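Local coordinates for geranyltranstransferase (Stenotrophomonas maltophilia, PDB 7LBJ), which probably catalyses the magnesium-dependent, head-to-tail condensation of isopentenyl diphosphate with an allylic diphosphate to give a longer trans-prenyl diphosphate such as farnesyl diphosphate, at residues Pro31-Ala36 / Ala43-Val48; Ser24-Ala29 / Ala77-Glu82; Ala16-Arg21 / Arg56-Tyr61. All coordinates share one frame; numbering follows the deposited sequence.

Interaction 1. Residues Pro31-Ala36 / Ala43-Val48; sequences PSPAEA and AMRYSV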
ATOM      1  N   PRO A  31      -7.057 -11.928  -7.966  1.00 22.48           N
ATOM      2  CA  PRO A  31      -6.862 -13.383  -7.903  1.00 26.97           C
ATOM      3  C   PRO A  31      -8.184 -14.128  -7.809  1.00 30.12           C
ATOM      4  O   PRO A  31      -9.175 -13.618  -7.284  1.00 23.92           O
ATOM      5  CB  PRO A  31      -6.034 -13.581  -6.630  1.00 29.13           C
ATOM      6  CG  PRO A  31      -5.487 -12.220  -6.280  1.00 30.92           C
ATOM      7  CD  PRO A  31      -6.481 -11.233  -6.800  1.00 26.69           C
ATOM      8  N   SER A  32      -8.180 -15.358  -8.314  1.00 27.97           N
ATOM      9  CA  SER A  32      -9.389 -16.164  -8.335  1.00 27.55           C
ATOM     10  C   SER A  32      -9.758 -16.612  -6.927  1.00 28.34           C
ATOM     11  O   SER A  32      -8.881 -16.929  -6.124  1.00 30.49           O
ATOM     12  CB  SER A  32      -9.204 -17.400  -9.220  1.00 38.15           C
ATOM     13  OG  SER A  32     -10.079 -18.445  -8.803  1.00 36.46           O
ATOM     14  N   PRO A  33     -11.051 -16.688  -6.611  1.00 28.54           N
ATOM     15  CA  PRO A  33     -11.460 -17.223  -5.306  1.00 31.02           C
ATOM     16  C   PRO A  33     -11.135 -18.695  -5.127  1.00 35.50           C
ATOM     17  O   PRO A  33     -11.194 -19.191  -3.994  1.00 36.64           O
ATOM     18  CB  PRO A  33     -12.973 -16.978  -5.294  1.00 31.32           C
ATOM     19  CG  PRO A  33     -13.350 -17.008  -6.752  1.00 37.04           C
ATOM     20  CD  PRO A  33     -12.202 -16.366  -7.471  1.00 32.27           C
ATOM     21  N   ALA A  34     -10.789 -19.411  -6.196  1.00 36.64           N
ATOM     22  CA  ALA A  34     -10.428 -20.814  -6.054  1.00 41.62           C
ATOM     23  C   ALA A  34      -8.950 -21.028  -5.754  1.00 43.02           C
ATOM     24  O   ALA A  34      -8.589 -22.105  -5.270  1.00 44.45           O
ATOM     25  CB  ALA A  34     -10.819 -21.593  -7.313  1.00 44.42           C
ATOM     26  N   GLU A  35      -8.091 -20.046  -6.027  1.00 41.21           N
ATOM     27  CA  GLU A  35      -6.684 -20.139  -5.653  1.00 41.45           C
ATOM     28  C   GLU A  35      -6.528 -19.865  -4.159  1.00 40.18           C
ATOM     29  O   GLU A  35      -7.083 -18.892  -3.638  1.00 33.34           O
ATOM     30  CB  GLU A  35      -5.837 -19.144  -6.457  1.00 41.13           C
ATOM     31  CG  GLU A  35      -6.248 -18.945  -7.935  1.00 49.16           C
ATOM     32  CD  GLU A  35      -5.402 -17.873  -8.659  1.00 55.80           C
ATOM     33  OE1 GLU A  35      -4.174 -17.846  -8.416  1.00 69.89           O
ATOM     34  OE2 GLU A  35      -5.953 -17.053  -9.455  1.00 43.07           O
ATOM     35  N   ALA A  36      -5.788 -20.728  -3.463  1.00 39.40           N
ATOM     36  CA  ALA A  36      -5.455 -20.451  -2.068  1.00 36.82           C
ATOM     37  C   ALA A  36      -4.495 -19.265  -1.998  1.00 34.39           C
ATOM     38  O   ALA A  36      -3.658 -19.094  -2.893  1.00 37.90           O
ATOM     39  CB  ALA A  36      -4.828 -21.680  -1.394  1.00 40.77           C
ATOM     40  N   ALA A  43     -12.494 -12.330  -0.204  1.00 20.97           N
ATOM     41  CA  ALA A  43     -12.779 -11.091   0.509  1.00 20.15           C
ATOM     42  C   ALA A  43     -12.309  -9.880  -0.280  1.00 17.66           C
ATOM     43  O   ALA A  43     -12.961  -8.830  -0.259  1.00 16.70           O
ATOM     44  CB  ALA A  43     -12.124 -11.125   1.884  1.00 17.48           C
ATOM     45  N   MET A  44     -11.163  -9.996  -0.954  1.00 14.40           N
ATOM     46  CA  MET A  44     -10.724  -8.920  -1.831  1.00 14.69           C
ATOM     47  C   MET A  44     -11.771  -8.634  -2.908  1.00 15.85           C
ATOM     48  O   MET A  44     -12.119  -7.473  -3.163  1.00 16.21           O
ATOM     49  CB  MET A  44      -9.381  -9.292  -2.459  1.00 16.99           C
ATOM     50  CG  MET A  44      -8.212  -9.275  -1.455  1.00 14.67           C
ATOM     51  SD  MET A  44      -6.735 -10.050  -2.171  1.00 17.11           S
ATOM     52  CE  MET A  44      -6.260  -8.830  -3.403  1.00 17.65           C
ATOM     53  N   ARG A  45     -12.292  -9.686  -3.543  1.00 15.45           N
ATOM     54  CA  ARG A  45     -13.288  -9.494  -4.596  1.00 17.25           C
ATOM     55  C   ARG A  45     -14.591  -8.964  -4.030  1.00 16.20           C
ATOM     56  O   ARG A  45     -15.209  -8.073  -4.622  1.00 18.15           O
ATOM     57  CB  ARG A  45     -13.541 -10.807  -5.332  1.00 16.13           C
ATOM     58  CG  ARG A  45     -12.390 -11.224  -6.206  1.00 17.34           C
ATOM     59  CD  ARG A  45     -12.535 -12.657  -6.718  1.00 23.96           C
ATOM     60  NE  ARG A  45     -11.670 -12.767  -7.878  1.00 25.05           N
ATOM     61  CZ  ARG A  45     -12.049 -12.484  -9.117  1.00 23.00           C
ATOM     62  NH1 ARG A  45     -13.324 -12.346  -9.437  1.00 24.42           N
ATOM     63  NH2 ARG A  45     -11.121 -12.349 -10.061  1.00 26.32           N
ATOM     64  N   TYR A  46     -15.031  -9.521  -2.897  1.00 16.47           N
ATOM     65  CA  TYR A  46     -16.249  -9.048  -2.248  1.00 16.21           C
ATOM     66  C   TYR A  46     -16.186  -7.555  -1.976  1.00 19.65           C
ATOM     67  O   TYR A  46     -17.219  -6.863  -2.011  1.00 16.37           O
ATOM     68  CB  TYR A  46     -16.456  -9.814  -0.943  1.00 18.49           C
ATOM     69  CG  TYR A  46     -17.716  -9.491  -0.180  1.00 19.82           C
ATOM     70  CD1 TYR A  46     -18.928 -10.078  -0.525  1.00 21.92           C
ATOM     71  CD2 TYR A  46     -17.696  -8.623   0.903  1.00 22.85           C
ATOM     72  CE1 TYR A  46     -20.093  -9.802   0.186  1.00 25.27           C
ATOM     73  CE2 TYR A  46     -18.872  -8.332   1.621  1.00 23.04           C
ATOM     74  CZ  TYR A  46     -20.062  -8.928   1.258  1.00 28.98           C
ATOM     75  OH  TYR A  46     -21.227  -8.648   1.973  1.00 25.98           O
ATOM     76  N   SER A  47     -14.986  -7.048  -1.691  1.00 15.70           N
ATOM     77  CA  SER A  47     -14.788  -5.656  -1.326  1.00 16.49           C
ATOM     78  C   SER A  47     -14.710  -4.711  -2.516  1.00 18.31           C
ATOM     79  O   SER A  47     -14.693  -3.495  -2.301  1.00 18.87           O
ATOM     80  CB  SER A  47     -13.488  -5.510  -0.503  1.00 16.18           C
ATOM     81  OG  SER A  47     -13.518  -6.347   0.642  1.00 18.17           O
ATOM     82  N   VAL A  48     -14.614  -5.200  -3.755  1.00 16.89           N
ATOM     83  CA  VAL A  48     -14.508  -4.224  -4.834  1.00 16.32           C
ATOM     84  C   VAL A  48     -15.389  -4.547  -6.040  1.00 20.24           C
ATOM     85  O   VAL A  48     -15.781  -3.632  -6.772  1.00 19.09           O
ATOM     86  CB  VAL A  48     -13.031  -4.018  -5.238  1.00 25.33           C
ATOM     87  CG1 VAL A  48     -12.533  -5.153  -6.019  1.00 20.82           C
ATOM     88  CG2 VAL A  48     -12.875  -2.723  -6.028  1.00 22.90           C
TER
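R45 reaches from helix 38-46 to the loop before it and hydrogen-bonds the backbone of P31. NE donates to P31 O at 2.7 Å, with a nearly straight N-H...O angle of 173°, and the oxygen lies at the guanidinium edge, close to its plane. Seen from the acceptor, the donor is tilted out of the carbonyl plane by 35°. The arm, extended from CG to NE, carries the guanidinium across to the loop. The other two nitrogens have partners as well: NH2 bonds L30 O, and NH1 makes a salt bridge with D27 on helix 11-29. Arginine suits the place because one flat group can serve three acceptors at once.

Packing flanks this polar grip. The ring of P33 lies on the aliphatic part of the arginine, P33 CD 3.8 Å from R45 CD, the two side chains crossing at about a right angle. On the buried side M44 bends at chi3 (70°), which brings CE to 4.2 Å from P31 CD. M44 also packs on helix 115-134 and on A156 of the second subunit, a mixed set of neighbours that an unbranched thioether chain can fit.

Bonds within 31-36 give the loop its shape. S32 OG accepts from A34 N at 2.9 Å, while S32 N donates to E35 OE2 at 3.0 Å, from above the carboxylate plane. E35 N bonds S32 O at 3.2 Å and closes the turn. The ring of P33 restricts phi to the value wanted at the second position of that turn.

The arrangement is that of a type I beta turn from S32 to E35, joined by an ST turn, within the connection between two consecutive helices of a mainly helical prenyl synthase.

Interaction 2. Residues Ser24-Ala29 / Ala77-Glu82; sequences SQLDAA and AAMSVE
M79 packs into the side of Q25, L26 and A29 in a buried helix-helix contact, where helix 11-29 lies across helix 75-92. The two short axes cross at -77° and approach to 10.4 Å, so the helices meet over a small patch instead of running along each other, and one long side chain does most of the bridging.

That chain leaves its helix toward the other and carries its sulfur up against the backbone. SD lies 3.6 Å from Q25 O, 3.7 Å from Q25 CB and 3.8 Å from A29 CB. Residues 25 and 29 are one turn apart, and the small methyl of A29 lets the sulfur come close to the helix surface. A bend at chi3 (-77°) then turns the terminal methyl to the Q25 side, where CE is 3.8 Å from Q25 OE1. Q25 itself is bent at chi2, and its side chain crosses that of M79 at about a right angle.

L26 takes the other flank. It slides past M79 in the opposite direction, and its CD2 sits 3.8 Å from M79 CG; its second methyl, CD1, is a looser 4.3 Å from E82 CG. E82 contributes only its aliphatic part here, since CG anti to the backbone N (chi1 -170°) stands near the leucine while OE2 is salt-bridged to R54. L49 and L83 also pack on L26, surroundings that suit a branched apolar residue.

No hydrogen bond joins the two segments. The contact therefore rests on dispersion and shape, for which the flexible, polarisable thioether of M79 is apt: it can lie against a backbone carbonyl and methyl groups alike, whereas the carboxylate of E82 is paired with R54, which probably balances its charge outside this interface.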
ATOM      1  N   SER A  24     -15.202  -5.442 -15.608  1.00 16.12           N
ATOM      2  CA  SER A  24     -14.527  -6.557 -16.267  0.55 19.16           C
ATOM      3  C   SER A  24     -13.027  -6.534 -15.999  1.00 16.89           C
ATOM      4  O   SER A  24     -12.399  -7.591 -15.839  1.00 18.63           O
ATOM      5  CB  SER A  24     -14.795  -6.512 -17.770  0.55 19.51           C
ATOM      6  OG  SER A  24     -14.079  -7.531 -18.441  0.55 21.50           O
ATOM      7  N   GLN A  25     -12.434  -5.336 -15.973  1.00 16.87           N
ATOM      8  CA  GLN A  25     -10.999  -5.212 -15.750  1.00 20.08           C
ATOM      9  C   GLN A  25     -10.636  -5.636 -14.334  1.00 19.45           C
ATOM     10  O   GLN A  25      -9.658  -6.362 -14.122  1.00 18.50           O
ATOM     11  CB  GLN A  25     -10.553  -3.771 -16.009  1.00 17.47           C
ATOM     12  CG  GLN A  25     -10.569  -3.385 -17.476  1.00 20.29           C
ATOM     13  CD  GLN A  25      -9.354  -3.903 -18.211  1.00 25.82           C
ATOM     14  OE1 GLN A  25      -8.268  -3.962 -17.648  1.00 25.01           O
ATOM     15  NE2 GLN A  25      -9.528  -4.272 -19.476  1.00 26.68           N
ATOM     16  N   LEU A  26     -11.405  -5.174 -13.352  1.00 15.50           N
ATOM     17  CA  LEU A  26     -11.142  -5.556 -11.968  1.00 17.73           C
ATOM     18  C   LEU A  26     -11.327  -7.054 -11.760  1.00 18.55           C
ATOM     19  O   LEU A  26     -10.568  -7.683 -11.012  1.00 17.20           O
ATOM     20  CB  LEU A  26     -12.061  -4.766 -11.037  1.00 14.77           C
ATOM     21  CG  LEU A  26     -11.732  -3.285 -10.868  1.00 14.19           C
ATOM     22  CD1 LEU A  26     -12.959  -2.537 -10.289  1.00 15.82           C
ATOM     23  CD2 LEU A  26     -10.489  -3.045  -9.981  1.00 20.15           C
ATOM     24  N   ASP A  27     -12.346  -7.643 -12.389  1.00 17.28           N
ATOM     25  CA  ASP A  27     -12.544  -9.082 -12.246  1.00 17.02           C
ATOM     26  C   ASP A  27     -11.339  -9.850 -12.777  1.00 20.17           C
ATOM     27  O   ASP A  27     -10.889 -10.826 -12.159  1.00 21.30           O
ATOM     28  CB  ASP A  27     -13.828  -9.510 -12.964  1.00 21.99           C
ATOM     29  CG  ASP A  27     -14.025 -11.019 -12.978  1.00 31.13           C
ATOM     30  OD1 ASP A  27     -14.210 -11.622 -11.893  1.00 28.62           O
ATOM     31  OD2 ASP A  27     -14.000 -11.607 -14.083  1.00 42.61           O
ATOM     32  N   ALA A  28     -10.779  -9.407 -13.904  1.00 19.62           N
ATOM     33  CA  ALA A  28      -9.623 -10.105 -14.462  1.00 18.69           C
ATOM     34  C   ALA A  28      -8.350  -9.810 -13.673  1.00 21.55           C
ATOM     35  O   ALA A  28      -7.426 -10.629 -13.673  1.00 23.06           O
ATOM     36  CB  ALA A  28      -9.431  -9.721 -15.930  1.00 22.44           C
ATOM     37  N   ALA A  29      -8.278  -8.655 -13.007  1.00 19.65           N
ATOM     38  CA  ALA A  29      -7.074  -8.244 -12.277  1.00 21.17           C
ATOM     39  C   ALA A  29      -6.947  -8.844 -10.880  1.00 22.45           C
ATOM     40  O   ALA A  29      -5.838  -8.851 -10.329  1.00 20.92           O
ATOM     41  CB  ALA A  29      -7.025  -6.722 -12.130  1.00 21.78           C
ATOM     42  N   ALA A  77      -4.661   3.000 -14.405  1.00 13.56           N
ATOM     43  CA  ALA A  77      -4.894   4.143 -13.527  1.00 13.07           C
ATOM     44  C   ALA A  77      -6.292   4.087 -12.945  1.00 13.22           C
ATOM     45  O   ALA A  77      -6.484   4.353 -11.750  1.00 13.18           O
ATOM     46  CB  ALA A  77      -4.692   5.463 -14.274  1.00 16.40           C
ATOM     47  N   ALA A  78      -7.277   3.756 -13.779  1.00 12.81           N
ATOM     48  CA  ALA A  78      -8.666   3.707 -13.321  1.00 13.03           C
ATOM     49  C   ALA A  78      -8.864   2.624 -12.271  1.00 13.70           C
ATOM     50  O   ALA A  78      -9.527   2.851 -11.249  1.00 13.82           O
ATOM     51  CB  ALA A  78      -9.610   3.494 -14.509  1.00 14.15           C
ATOM     52  N   MET A  79      -8.274   1.444 -12.478  1.00 12.08           N
ATOM     53  CA  MET A  79      -8.367   0.419 -11.444  1.00 12.48           C
ATOM     54  C   MET A  79      -7.655   0.851 -10.167  1.00 13.31           C
ATOM     55  O   MET A  79      -8.145   0.599  -9.056  1.00 11.79           O
ATOM     56  CB  MET A  79      -7.781  -0.902 -11.953  1.00 13.96           C
ATOM     57  CG  MET A  79      -8.670  -1.614 -12.945  1.00 16.07           C
ATOM     58  SD  MET A  79      -8.060  -3.292 -13.283  1.00 18.21           S
ATOM     59  CE  MET A  79      -6.712  -2.893 -14.377  1.00 16.87           C
ATOM     60  N   SER A  80      -6.495   1.485 -10.291  1.00 12.88           N
ATOM     61  CA  SER A  80      -5.713   1.773  -9.090  1.00 10.05           C
ATOM     62  C   SER A  80      -6.483   2.690  -8.139  1.00 12.07           C
ATOM     63  O   SER A  80      -6.438   2.504  -6.918  1.00  9.82           O
ATOM     64  CB  SER A  80      -4.354   2.386  -9.455  1.00 14.87           C
ATOM     65  OG  SER A  80      -4.483   3.753  -9.828  1.00 15.47           O
ATOM     66  N   VAL A  81      -7.232   3.662  -8.674  1.00 12.25           N
ATOM     67  CA  VAL A  81      -7.884   4.573  -7.739  1.00 11.53           C
ATOM     68  C   VAL A  81      -9.080   3.899  -7.092  1.00 14.46           C
ATOM     69  O   VAL A  81      -9.410   4.209  -5.937  1.00 12.67           O
ATOM     70  CB  VAL A  81      -8.270   5.915  -8.402  1.00 10.70           C
ATOM     71  CG1 VAL A  81      -7.017   6.671  -8.824  1.00 12.55           C
ATOM     72  CG2 VAL A  81      -9.208   5.699  -9.600  1.00 12.92           C
ATOM     73  N   GLU A  82      -9.748   2.979  -7.806  1.00 13.76           N
ATOM     74  CA  GLU A  82     -10.868   2.255  -7.206  1.00 13.05           C
ATOM     75  C   GLU A  82     -10.381   1.265  -6.156  1.00 15.41           C
ATOM     76  O   GLU A  82     -11.063   1.062  -5.142  1.00 13.02           O
ATOM     77  CB  GLU A  82     -11.691   1.535  -8.288  1.00 12.91           C
ATOM     78  CG  GLU A  82     -13.019   0.938  -7.816  1.00 14.20           C
ATOM     79  CD  GLU A  82     -14.052   1.986  -7.397  1.00 15.59           C
ATOM     80  OE1 GLU A  82     -13.756   3.195  -7.458  1.00 18.10           O
ATOM     81  OE2 GLU A  82     -15.178   1.604  -7.004  1.00 19.51           O
TER

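Interaction 3. Residues Ala16-Arg21 / Arg56-Tyr61; sequences ARWRDR and RPLLVY
W18 and Y61 form the tight part of this contact, each lying against the other as their side chains slide past in opposite directions. The phenol ring makes an offset stack with the five-membered ring of the indole, centroids 4.6 Å apart and planes at 23°. The beginning of the tyrosine side chain fits closer still: Y61 CB sits over the face of the six-membered ring, 3.6 Å from its centroid, a CH-pi contact. L58 has two conformers, which makes the contacts of both its methyls less certain; in one, CD2 meets the indole edge, 3.7 Å from W18 CE3. The two flat side chains fill the buried space between helices whose axes pass 9.9 Å apart and cross at 118°.

Toward the partly exposed R19 and R21 the packing gives way to arginine chains. R21 CG, anti to the backbone N (chi1 179°), lies 3.7 Å from Y61 OH, the arm passing the phenol at about a right angle with guanidinium and ring planes perpendicular. Both polar ends turn to D75, whose OD1 is salt-bridged to R21 NE and hydrogen-bonded to Y61 OH. R19 lays its guanidinium over L58 CD1, while R19 NE bonds K53 O.

Around this pair, helix 75-92 brings A78 against Y61, helix 286-297 packs A287 on W18 and L291 on L58, and helix 176-201 backs L59 and V60.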
ATOM      1  N   ALA A  16     -21.921   4.285 -18.730  1.00 19.95           N
ATOM      2  CA  ALA A  16     -22.278   2.867 -18.757  1.00 19.11           C
ATOM      3  C   ALA A  16     -21.140   2.019 -19.327  1.00 20.33           C
ATOM      4  O   ALA A  16     -20.790   0.967 -18.776  1.00 20.61           O
ATOM      5  CB  ALA A  16     -23.565   2.674 -19.563  1.00 20.31           C
ATOM      6  N   ARG A  17     -20.547   2.463 -20.436  1.00 20.10           N
ATOM      7  CA  ARG A  17     -19.451   1.713 -21.037  0.53 23.45           C
ATOM      8  C   ARG A  17     -18.263   1.597 -20.085  1.00 20.87           C
ATOM      9  O   ARG A  17     -17.661   0.521 -19.954  1.00 19.38           O
ATOM     10  CB  ARG A  17     -19.040   2.384 -22.348  0.53 25.71           C
ATOM     11  CG  ARG A  17     -17.820   1.796 -23.012  0.53 29.02           C
ATOM     12  CD  ARG A  17     -17.325   2.719 -24.107  0.53 33.26           C
ATOM     13  NE  ARG A  17     -18.296   2.857 -25.183  0.53 28.10           N
ATOM     14  CZ  ARG A  17     -18.184   2.271 -26.366  0.53 35.70           C
ATOM     15  NH1 ARG A  17     -17.142   1.512 -26.666  0.53 36.22           N
ATOM     16  NH2 ARG A  17     -19.139   2.454 -27.272  0.53 39.98           N
ATOM     17  N   TRP A  18     -17.909   2.693 -19.406  1.00 19.94           N
ATOM     18  CA  TRP A  18     -16.762   2.669 -18.495  1.00 16.57           C
ATOM     19  C   TRP A  18     -17.053   1.892 -17.213  1.00 18.36           C
ATOM     20  O   TRP A  18     -16.147   1.251 -16.658  1.00 16.86           O
ATOM     21  CB  TRP A  18     -16.342   4.104 -18.158  1.00 14.41           C
ATOM     22  CG  TRP A  18     -15.835   4.860 -19.349  1.00 13.88           C
ATOM     23  CD1 TRP A  18     -15.280   4.340 -20.476  1.00 19.47           C
ATOM     24  CD2 TRP A  18     -15.827   6.282 -19.519  1.00 13.91           C
ATOM     25  NE1 TRP A  18     -14.929   5.342 -21.342  1.00 18.52           N
ATOM     26  CE2 TRP A  18     -15.247   6.549 -20.777  1.00 19.58           C
ATOM     27  CE3 TRP A  18     -16.235   7.355 -18.721  1.00 17.13           C
ATOM     28  CZ2 TRP A  18     -15.079   7.853 -21.271  1.00 16.86           C
ATOM     29  CZ3 TRP A  18     -16.071   8.651 -19.212  1.00 17.51           C
ATOM     30  CH2 TRP A  18     -15.498   8.885 -20.473  1.00 16.67           C
ATOM     31  N   ARG A  19     -18.292   1.945 -16.714  1.00 16.85           N
ATOM     32  CA  ARG A  19     -18.651   1.128 -15.553  1.00 16.96           C
ATOM     33  C   ARG A  19     -18.600  -0.361 -15.879  1.00 19.69           C
ATOM     34  O   ARG A  19     -18.155  -1.169 -15.051  1.00 20.00           O
ATOM     35  CB  ARG A  19     -20.032   1.523 -15.035  1.00 17.49           C
ATOM     36  CG  ARG A  19     -20.011   2.802 -14.181  1.00 15.53           C
ATOM     37  CD  ARG A  19     -21.398   3.385 -13.906  1.00 20.41           C
ATOM     38  NE  ARG A  19     -21.302   4.529 -12.996  1.00 19.03           N
ATOM     39  CZ  ARG A  19     -22.156   5.540 -12.964  1.00 17.98           C
ATOM     40  NH1 ARG A  19     -23.190   5.605 -13.798  1.00 22.56           N
ATOM     41  NH2 ARG A  19     -21.960   6.524 -12.088  1.00 19.91           N
ATOM     42  N   ASP A  20     -19.058  -0.751 -17.069  1.00 17.58           N
ATOM     43  CA  ASP A  20     -18.909  -2.145 -17.482  1.00 17.26           C
ATOM     44  C   ASP A  20     -17.445  -2.504 -17.662  1.00 19.02           C
ATOM     45  O   ASP A  20     -17.011  -3.592 -17.267  1.00 17.59           O
ATOM     46  CB  ASP A  20     -19.664  -2.400 -18.784  1.00 19.94           C
ATOM     47  CG  ASP A  20     -21.159  -2.342 -18.602  1.00 27.02           C
ATOM     48  OD1 ASP A  20     -21.612  -2.501 -17.446  1.00 27.98           O
ATOM     49  OD2 ASP A  20     -21.876  -2.166 -19.617  1.00 31.31           O
ATOM     50  N   ARG A  21     -16.677  -1.601 -18.269  1.00 16.91           N
ATOM     51  CA  ARG A  21     -15.270  -1.861 -18.533  1.00 19.46           C
ATOM     52  C   ARG A  21     -14.504  -2.071 -17.232  1.00 18.64           C
ATOM     53  O   ARG A  21     -13.723  -3.024 -17.108  1.00 18.04           O
ATOM     54  CB  ARG A  21     -14.676  -0.700 -19.338  1.00 20.46           C
ATOM     55  CG  ARG A  21     -13.218  -0.885 -19.641  1.00 23.41           C
ATOM     56  CD  ARG A  21     -12.669   0.158 -20.595  1.00 19.71           C
ATOM     57  NE  ARG A  21     -11.340  -0.262 -21.025  1.00 19.68           N
ATOM     58  CZ  ARG A  21     -11.097  -0.958 -22.123  1.00 27.07           C
ATOM     59  NH1 ARG A  21     -12.069  -1.268 -22.973  1.00 26.65           N
ATOM     60  NH2 ARG A  21      -9.852  -1.370 -22.367  1.00 23.39           N
ATOM     61  N   ARG A  56     -14.398   7.306  -9.045  1.00 14.54           N
ATOM     62  CA  ARG A  56     -12.975   7.555  -9.287  1.00 12.99           C
ATOM     63  C   ARG A  56     -12.488   6.955 -10.607  1.00 13.25           C
ATOM     64  O   ARG A  56     -11.788   7.655 -11.362  1.00 12.44           O
ATOM     65  CB  ARG A  56     -12.187   7.095  -8.055  1.00 10.19           C
ATOM     66  CG  ARG A  56     -12.575   7.976  -6.839  1.00 13.78           C
ATOM     67  CD  ARG A  56     -12.200   7.338  -5.496  1.00 11.82           C
ATOM     68  NE  ARG A  56     -12.678   8.150  -4.391  1.00 13.59           N
ATOM     69  CZ  ARG A  56     -13.937   8.181  -3.977  1.00 18.23           C
ATOM     70  NH1 ARG A  56     -14.876   7.429  -4.547  1.00 16.71           N
ATOM     71  NH2 ARG A  56     -14.264   8.979  -2.963  1.00 16.86           N
ATOM     72  N   PRO A  57     -12.804   5.713 -10.965  1.00 13.44           N
ATOM     73  CA  PRO A  57     -12.496   5.271 -12.340  1.00 12.81           C
ATOM     74  C   PRO A  57     -13.088   6.175 -13.410  1.00 14.95           C
ATOM     75  O   PRO A  57     -12.421   6.477 -14.412  1.00 15.78           O
ATOM     76  CB  PRO A  57     -13.119   3.870 -12.403  1.00 16.20           C
ATOM     77  CG  PRO A  57     -13.125   3.408 -11.011  1.00 14.65           C
ATOM     78  CD  PRO A  57     -13.341   4.617 -10.143  1.00 14.46           C
ATOM     79  N   LEU A  58     -14.337   6.610 -13.228  1.00 12.56           N
ATOM     80  CA  LEU A  58     -14.973   7.476 -14.218  0.53 14.35           C
ATOM     81  C   LEU A  58     -14.199   8.777 -14.384  1.00 13.87           C
ATOM     82  O   LEU A  58     -14.045   9.286 -15.499  1.00 14.19           O
ATOM     83  CB  LEU A  58     -16.418   7.764 -13.820  0.53 15.11           C
ATOM     84  CG  LEU A  58     -17.406   6.613 -13.980  0.53 16.50           C
ATOM     85  CD1 LEU A  58     -18.775   7.048 -13.521  0.53 16.21           C
ATOM     86  CD2 LEU A  58     -17.441   6.168 -15.432  0.53 16.62           C
ATOM     87  N   LEU A  59     -13.694   9.325 -13.286  1.00 11.58           N
ATOM     88  CA  LEU A  59     -12.892  10.536 -13.395  1.00 12.35           C
ATOM     89  C   LEU A  59     -11.613  10.289 -14.195  1.00 13.94           C
ATOM     90  O   LEU A  59     -11.198  11.146 -14.980  1.00 12.60           O
ATOM     91  CB  LEU A  59     -12.558  11.076 -12.009  1.00 16.45           C
ATOM     92  CG  LEU A  59     -13.721  11.741 -11.259  1.00 14.10           C
ATOM     93  CD1 LEU A  59     -13.383  11.797  -9.769  1.00 17.32           C
ATOM     94  CD2 LEU A  59     -13.989  13.170 -11.799  1.00 16.41           C
ATOM     95  N   VAL A  60     -10.957   9.136 -13.995  1.00 12.31           N
ATOM     96  CA  VAL A  60      -9.766   8.822 -14.790  1.00 11.13           C
ATOM     97  C   VAL A  60     -10.120   8.760 -16.271  1.00 14.76           C
ATOM     98  O   VAL A  60      -9.464   9.375 -17.122  1.00 14.42           O
ATOM     99  CB  VAL A  60      -9.125   7.496 -14.318  1.00 11.99           C
ATOM    100  CG1 VAL A  60      -7.994   7.087 -15.270  1.00 11.56           C
ATOM    101  CG2 VAL A  60      -8.589   7.633 -12.878  1.00 11.61           C
ATOM    102  N   TYR A  61     -11.158   7.997 -16.609  1.00 12.46           N
ATOM    103  CA  TYR A  61     -11.519   7.864 -18.014  1.00 13.61           C
ATOM    104  C   TYR A  61     -11.964   9.202 -18.599  1.00 15.14           C
ATOM    105  O   TYR A  61     -11.608   9.539 -19.735  1.00 15.14           O
ATOM    106  CB  TYR A  61     -12.622   6.831 -18.170  1.00 14.08           C
ATOM    107  CG  TYR A  61     -12.214   5.386 -17.941  1.00 14.43           C
ATOM    108  CD1 TYR A  61     -11.224   4.779 -18.724  1.00 15.57           C
ATOM    109  CD2 TYR A  61     -12.871   4.609 -16.986  1.00 15.01           C
ATOM    110  CE1 TYR A  61     -10.883   3.417 -18.536  1.00 16.28           C
ATOM    111  CE2 TYR A  61     -12.545   3.239 -16.798  1.00 15.33           C
ATOM    112  CZ  TYR A  61     -11.554   2.665 -17.566  1.00 17.93           C
ATOM    113  OH  TYR A  61     -11.249   1.330 -17.375  1.00 14.13           O
TER

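Overall arrangement
From the N terminus, helix 11-29 supplies first 16-21 and then 24-29, the opening halves of interactions 3 and 2. The chain next turns through 31-36 into helix 38-46, where interaction 1 closes the shortest loop, nested inside those of both other contacts. Interaction 3 closes at helix 55-65 and interaction 2 later, at helix 75-92; their segments alternate, so these two cross. They also touch, V81 CG2 lying 3.6 Å from R56 CB. Interactions 1 and 2 meet where V48 packs on L26 and E82 and through the D27-R45 salt bridge, which links helix 11-29 to helix 38-46, whereas 1 and 3 do not touch. Together they tie the N-terminal helix to the three helices that follow.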